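Local coordinates for protein trans-4-hydroxy-L-proline dehydratase (Clostridioides difficile 70-100-2010, PDB 6VXC) that uses a glycyl radical to catalyse the dehydration of trans-4-hydroxy-L-proline to (S)-1-pyrroline-5-carboxylate in the anaerobic degradation of hydroxyproline, at residues K411-I416 with P424-T429; D628-D633 with C710-H715. All blocks are in the same frame, centred on the assembly; numbering follows the deposited sequence.

Contact 1. Residues K411-I416 with P424-T429; sequences KRACEI and PAFYNT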
loop_
_atom_site.group_PDB
_atom_site.type_symbol
_atom_site.label_atom_id
_atom_site.label_comp_id
_atom_site.label_asym_id
_atom_site.label_seq_id
_atom_site.Cartn_x
_atom_site.Cartn_y
_atom_site.Cartn_z
ATOM N N LYS A 411 -9.346 -6.480 22.737
ATOM C CA LYS A 411 -10.461 -7.409 22.585
ATOM C C LYS A 411 -11.556 -6.828 21.700
ATOM O O LYS A 411 -12.187 -7.555 20.929
ATOM C CB LYS A 411 -11.010 -7.818 23.954
ATOM C CG LYS A 411 -10.072 -8.788 24.696
ATOM C CD LYS A 411 -10.647 -9.259 26.026
ATOM C CE LYS A 411 -11.868 -10.154 25.831
ATOM N NZ LYS A 411 -12.277 -10.791 27.126
ATOM N N ARG A 412 -11.795 -5.522 21.790
ATOM C CA ARG A 412 -12.738 -4.886 20.879
ATOM C C ARG A 412 -12.279 -5.032 19.429
ATOM O O ARG A 412 -13.098 -5.270 18.531
ATOM C CB ARG A 412 -12.910 -3.418 21.257
ATOM C CG ARG A 412 -13.807 -2.638 20.345
ATOM C CD ARG A 412 -15.270 -2.983 20.555
ATOM N NE ARG A 412 -16.125 -2.104 19.761
ATOM C CZ ARG A 412 -16.809 -2.504 18.700
ATOM N NH1 ARG A 412 -16.746 -3.778 18.331
ATOM N NH2 ARG A 412 -17.550 -1.644 18.015
ATOM N N ALA A 413 -10.973 -4.867 19.181
ATOM C CA ALA A 413 -10.442 -5.101 17.839
ATOM C C ALA A 413 -10.633 -6.555 17.419
ATOM O O ALA A 413 -11.028 -6.834 16.281
ATOM C CB ALA A 413 -8.961 -4.719 17.779
ATOM N N CYS A 414 -10.378 -7.500 18.328
ATOM C CA CYS A 414 -10.628 -8.899 17.992
ATOM C C CYS A 414 -12.106 -9.167 17.731
ATOM O O CYS A 414 -12.438 -9.987 16.869
ATOM C CB CYS A 414 -10.106 -9.815 19.090
ATOM S SG CYS A 414 -8.321 -9.844 19.233
ATOM N N GLU A 415 -13.007 -8.498 18.465
ATOM C CA GLU A 415 -14.434 -8.645 18.183
ATOM C C GLU A 415 -14.746 -8.325 16.734
ATOM O O GLU A 415 -15.528 -9.028 16.087
ATOM C CB GLU A 415 -15.270 -7.718 19.058
ATOM C CG GLU A 415 -15.560 -8.163 20.439
ATOM C CD GLU A 415 -16.480 -7.165 21.132
ATOM O OE1 GLU A 415 -17.394 -6.635 20.453
ATOM O OE2 GLU A 415 -16.256 -6.892 22.334
ATOM N N ILE A 416 -14.160 -7.247 16.218
ATOM C CA ILE A 416 -14.438 -6.855 14.848
ATOM C C ILE A 416 -13.795 -7.840 13.877
ATOM O O ILE A 416 -14.432 -8.286 12.919
ATOM C CB ILE A 416 -13.977 -5.404 14.605
ATOM C CG1 ILE A 416 -14.694 -4.450 15.580
ATOM C CG2 ILE A 416 -14.253 -4.994 13.186
ATOM C CD1 ILE A 416 -14.022 -3.062 15.718
ATOM N N PRO A 424 -9.885 -5.327 11.613
ATOM C CA PRO A 424 -8.579 -4.678 11.460
ATOM C C PRO A 424 -7.440 -5.692 11.440
ATOM O O PRO A 424 -7.578 -6.769 12.030
ATOM C CB PRO A 424 -8.470 -3.816 12.722
ATOM C CG PRO A 424 -9.175 -4.693 13.776
ATOM C CD PRO A 424 -10.336 -5.335 13.021
ATOM N N ALA A 425 -6.337 -5.345 10.783
ATOM C CA ALA A 425 -5.089 -6.040 11.022
ATOM C C ALA A 425 -4.464 -5.500 12.308
ATOM O O ALA A 425 -4.796 -4.406 12.772
ATOM C CB ALA A 425 -4.127 -5.858 9.851
ATOM N N PHE A 426 -3.525 -6.260 12.853
ATOM C CA PHE A 426 -2.853 -5.932 14.102
ATOM C C PHE A 426 -1.370 -5.703 13.840
ATOM O O PHE A 426 -0.722 -6.536 13.204
ATOM C CB PHE A 426 -3.047 -7.058 15.135
ATOM C CG PHE A 426 -4.502 -7.390 15.421
ATOM C CD1 PHE A 426 -5.207 -8.256 14.599
ATOM C CD2 PHE A 426 -5.149 -6.844 16.515
ATOM C CE1 PHE A 426 -6.543 -8.564 14.856
ATOM C CE2 PHE A 426 -6.472 -7.146 16.778
ATOM C CZ PHE A 426 -7.179 -8.003 15.945
ATOM N N TYR A 427 -0.829 -4.597 14.354
ATOM C CA TYR A 427 0.581 -4.247 14.220
ATOM C C TYR A 427 1.208 -4.072 15.596
ATOM O O TYR A 427 0.582 -3.517 16.501
ATOM C CB TYR A 427 0.785 -2.946 13.416
ATOM C CG TYR A 427 0.183 -2.961 12.034
ATOM C CD1 TYR A 427 0.801 -3.658 11.001
ATOM C CD2 TYR A 427 -0.984 -2.260 11.760
ATOM C CE1 TYR A 427 0.251 -3.695 9.733
ATOM C CE2 TYR A 427 -1.544 -2.280 10.500
ATOM C CZ TYR A 427 -0.919 -3.000 9.485
ATOM O OH TYR A 427 -1.474 -3.008 8.235
ATOM N N ASN A 428 2.461 -4.510 15.728
ATOM C CA ASN A 428 3.197 -4.506 16.994
ATOM C C ASN A 428 3.911 -3.166 17.164
ATOM O O ASN A 428 4.924 -2.902 16.508
ATOM C CB ASN A 428 4.183 -5.670 17.031
ATOM C CG ASN A 428 4.961 -5.751 18.335
ATOM O OD1 ASN A 428 4.909 -4.845 19.158
ATOM N ND2 ASN A 428 5.657 -6.869 18.540
ATOM N N THR A 429 3.388 -2.327 18.059
ATOM C CA THR A 429 3.967 -1.001 18.276
ATOM C C THR A 429 5.438 -1.081 18.661
ATOM O O THR A 429 6.257 -0.288 18.174
ATOM C CB THR A 429 3.178 -0.246 19.347
ATOM O OG1 THR A 429 1.850 0.014 18.881
ATOM C CG2 THR A 429 3.883 1.053 19.729
#

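Contact 2. Residues D628-D633 with C710-H715; sequences DDDYAD and CAKMDH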
loop_
_atom_site.group_PDB
_atom_site.type_symbol
_atom_site.label_atom_id
_atom_site.label_comp_id
_atom_site.label_asym_id
_atom_site.label_seq_id
_atom_site.Cartn_x
_atom_site.Cartn_y
_atom_site.Cartn_z
ATOM N N ASP A 628 7.325 -24.795 13.781
ATOM C CA ASP A 628 8.332 -24.659 14.822
ATOM C C ASP A 628 9.381 -25.763 14.698
ATOM O O ASP A 628 9.902 -26.271 15.689
ATOM C CB ASP A 628 7.705 -24.656 16.221
ATOM C CG ASP A 628 8.672 -24.174 17.277
ATOM O OD1 ASP A 628 9.642 -23.454 16.927
ATOM O OD2 ASP A 628 8.488 -24.555 18.442
ATOM N N ASP A 629 9.681 -26.145 13.453
ATOM C CA ASP A 629 10.653 -27.190 13.138
ATOM C C ASP A 629 11.940 -26.526 12.647
ATOM O O ASP A 629 11.979 -25.995 11.534
ATOM C CB ASP A 629 10.079 -28.140 12.088
ATOM C CG ASP A 629 10.997 -29.306 11.770
ATOM O OD1 ASP A 629 12.196 -29.267 12.109
ATOM O OD2 ASP A 629 10.494 -30.272 11.160
ATOM N N ASP A 630 12.997 -26.584 13.470
ATOM C CA ASP A 630 14.238 -25.867 13.172
ATOM C C ASP A 630 14.946 -26.385 11.921
ATOM O O ASP A 630 15.709 -25.636 11.312
ATOM C CB ASP A 630 15.176 -25.923 14.384
ATOM C CG ASP A 630 14.801 -24.910 15.459
ATOM O OD1 ASP A 630 14.225 -23.845 15.122
ATOM O OD2 ASP A 630 15.037 -25.205 16.642
ATOM N N TYR A 631 14.696 -27.623 11.501
ATOM C CA TYR A 631 15.291 -28.084 10.247
ATOM C C TYR A 631 14.843 -27.200 9.090
ATOM O O TYR A 631 15.655 -26.775 8.258
ATOM C CB TYR A 631 14.920 -29.538 9.969
ATOM C CG TYR A 631 15.745 -30.153 8.868
ATOM C CD1 TYR A 631 15.428 -29.947 7.538
ATOM C CD2 TYR A 631 16.853 -30.939 9.168
ATOM C CE1 TYR A 631 16.182 -30.501 6.530
ATOM C CE2 TYR A 631 17.618 -31.509 8.161
ATOM C CZ TYR A 631 17.274 -31.276 6.841
ATOM O OH TYR A 631 18.004 -31.823 5.820
ATOM N N ALA A 632 13.545 -26.893 9.033
ATOM C CA ALA A 632 13.050 -25.990 8.003
ATOM C C ALA A 632 13.279 -24.525 8.384
ATOM O O ALA A 632 13.657 -23.708 7.538
ATOM C CB ALA A 632 11.560 -26.240 7.763
ATOM N N ASP A 633 13.082 -24.182 9.657
ATOM C CA ASP A 633 13.106 -22.777 10.041
ATOM C C ASP A 633 14.505 -22.178 9.975
ATOM O O ASP A 633 14.645 -20.977 9.723
ATOM C CB ASP A 633 12.532 -22.599 11.446
ATOM C CG ASP A 633 11.042 -22.915 11.516
ATOM O OD1 ASP A 633 10.420 -23.132 10.453
ATOM O OD2 ASP A 633 10.499 -22.908 12.639
ATOM N N CYS A 710 7.427 -17.936 12.545
ATOM C CA CYS A 710 7.542 -16.581 12.007
ATOM C C CYS A 710 8.395 -15.679 12.894
ATOM O O CYS A 710 9.035 -14.748 12.395
ATOM C CB CYS A 710 6.146 -15.966 11.830
ATOM S SG CYS A 710 5.169 -16.746 10.546
ATOM N N ALA A 711 8.395 -15.916 14.203
ATOM C CA ALA A 711 9.185 -15.080 15.098
ATOM C C ALA A 711 10.687 -15.310 14.955
ATOM O O ALA A 711 11.472 -14.472 15.415
ATOM C CB ALA A 711 8.759 -15.316 16.545
ATOM N N LYS A 712 11.104 -16.403 14.307
ATOM C CA LYS A 712 12.520 -16.682 14.095
ATOM C C LYS A 712 13.119 -15.813 12.996
ATOM O O LYS A 712 14.345 -15.748 12.872
ATOM C CB LYS A 712 12.715 -18.170 13.777
ATOM C CG LYS A 712 12.294 -19.094 14.922
ATOM C CD LYS A 712 12.317 -20.563 14.498
ATOM C CE LYS A 712 11.682 -21.460 15.566
ATOM N NZ LYS A 712 11.694 -22.885 15.114
ATOM N N MET A 713 12.274 -15.167 12.202
ATOM C CA MET A 713 12.684 -14.103 11.304
ATOM C C MET A 713 12.884 -12.820 12.113
ATOM O O MET A 713 12.091 -12.506 13.003
ATOM C CB MET A 713 11.610 -13.920 10.227
ATOM C CG MET A 713 11.894 -12.902 9.159
ATOM S SD MET A 713 10.520 -12.724 8.005
ATOM C CE MET A 713 10.760 -14.192 7.008
ATOM N N ASP A 714 13.956 -12.081 11.813
ATOM C CA ASP A 714 14.267 -10.887 12.606
ATOM C C ASP A 714 13.473 -9.707 12.049
ATOM O O ASP A 714 13.941 -8.951 11.199
ATOM C CB ASP A 714 15.766 -10.603 12.627
ATOM C CG ASP A 714 16.147 -9.638 13.749
ATOM O OD1 ASP A 714 15.225 -9.118 14.412
ATOM O OD2 ASP A 714 17.349 -9.414 13.987
ATOM N N HIS A 715 12.256 -9.538 12.564
ATOM C CA HIS A 715 11.383 -8.474 12.089
ATOM C C HIS A 715 11.989 -7.094 12.302
ATOM O O HIS A 715 11.735 -6.185 11.510
ATOM C CB HIS A 715 10.021 -8.578 12.784
ATOM C CG HIS A 715 9.386 -9.917 12.607
ATOM N ND1 HIS A 715 8.523 -10.192 11.576
ATOM C CD2 HIS A 715 9.545 -11.080 13.285
ATOM C CE1 HIS A 715 8.168 -11.465 11.625
ATOM N NE2 HIS A 715 8.770 -12.025 12.658
#

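Contact 1. Residues K411-I416 with P424-T429
Ala413, Cys414 and Ile416 of helix 407-418 meet Pro424 and Phe426 inside a beta-alpha-beta unit, in which strand 396-401 leads into the helix and the chain returns as the neighbouring parallel strand 426-428. The contact lies between the helix and the chain entering and forming the second strand, and all five residues are buried. Ala413 sits at its middle: its CB reaches CE2 of Phe426 at 3.6 Å and CG of Pro424 at 4.0 Å. A methyl group suits this place because it lets the helix backbone approach the chain leading into the strand, with the CA atoms of Ala413 and Pro424 6.7 Å apart. Phe426 carries its CG anti to the carbonyl carbon (chi1 -56°), which directs the ring at the helix. There SG of Cys414 comes to 3.9 Å from Phe426 CZ, in a sulfur-aromatic contact oblique to the ring, with the sulfur 4.8 Å from the ring centroid. Pro424, entered through a cis peptide bond, takes part through its ring carbons. Ile416 crosses it at about a right angle, with CG2 lying 3.9 Å from Pro424 CD, and that same CD lies 3.7 Å from the carbonyl O of Ala413. Val399 and Ile401 of the adjoining strand and Phe749 of helix 734-750 also pack against Phe426. Farther round the helix, Arg412 forms salt bridges with Asp385 and Asp388, and Lys411 forms one with Asp739. Across the contact itself, methyl, sulfur and ring surfaces meet without polar pairing, so close fit rather than directional bonding seats the helix against the strand.

Contact 2. Residues D628-D633 with C710-H715
Lys712 starts with CG beside its backbone N (chi1 -63°) and then runs fully extended, which carries NZ into a group of carboxylates on Asp628, Asp630 and Asp633. Asp628 holds CG anti to the backbone N (chi1 -166°), a choice that places OD1 beside the lysine. The ammonium makes a salt bridge to each acid: NZ lies 2.8 Å from OD1 of Asp628, 2.7 Å from OD1 of Asp630 and 2.7 Å from OD2 of Asp633. The approaches differ. Asp633 uses the anti lone pair of OD2, whereas OD1 of Asp630 is met from above its carboxylate plane, 42° out of it. With three acceptors the three N-H bonds of the lysine can all be occupied, which would fix the rotation of the ammonium, and its charge probably eases the crowding of the acids. This salt-bridge network lies at the N-terminus of helix 630-647, where negative side chains would probably also suit the helix dipole. Asp629 is the N-cap, its OD1 accepting from N of Tyr631 at 3.1 Å. The lysine's aliphatic part is used too: CD of Lys712 packs 3.7 Å from CB of Asp633. Ser709 OG, just before segment 710-715, bonds to OD2 of Asp633 and to the backbone N of Asp628. On the lysine's own side, close to where helix 703-711 ends, the backbone O of Cys710 is gripped from opposite faces, by NE2 of His715 at 2.7 Å and by N of Met713 at 3.3 Å, while His715 ND1 bonds to Thr721.

In the fold
The two contacts follow one another along the chain without touching: their centres are 24 Å apart and their nearest atoms about 7 Å. Contact 1 is buried and apolar, contact 2 ionic and nearer the surface, their centres about 19 and 26 Å from that of the chain. Neither is at the catalytic site. The strand of contact 1 nevertheless reaches toward it: Tyr427, which takes no part and points to the other strand face from Phe426, bonds through its OH to the backbone O of Cys454, the probable cysteine radical site. Contact 2 joins the pyruvate formate lyase-like region to the glycine radical region with Gly785, which carries the radical in the activated enzyme, though not in this structure.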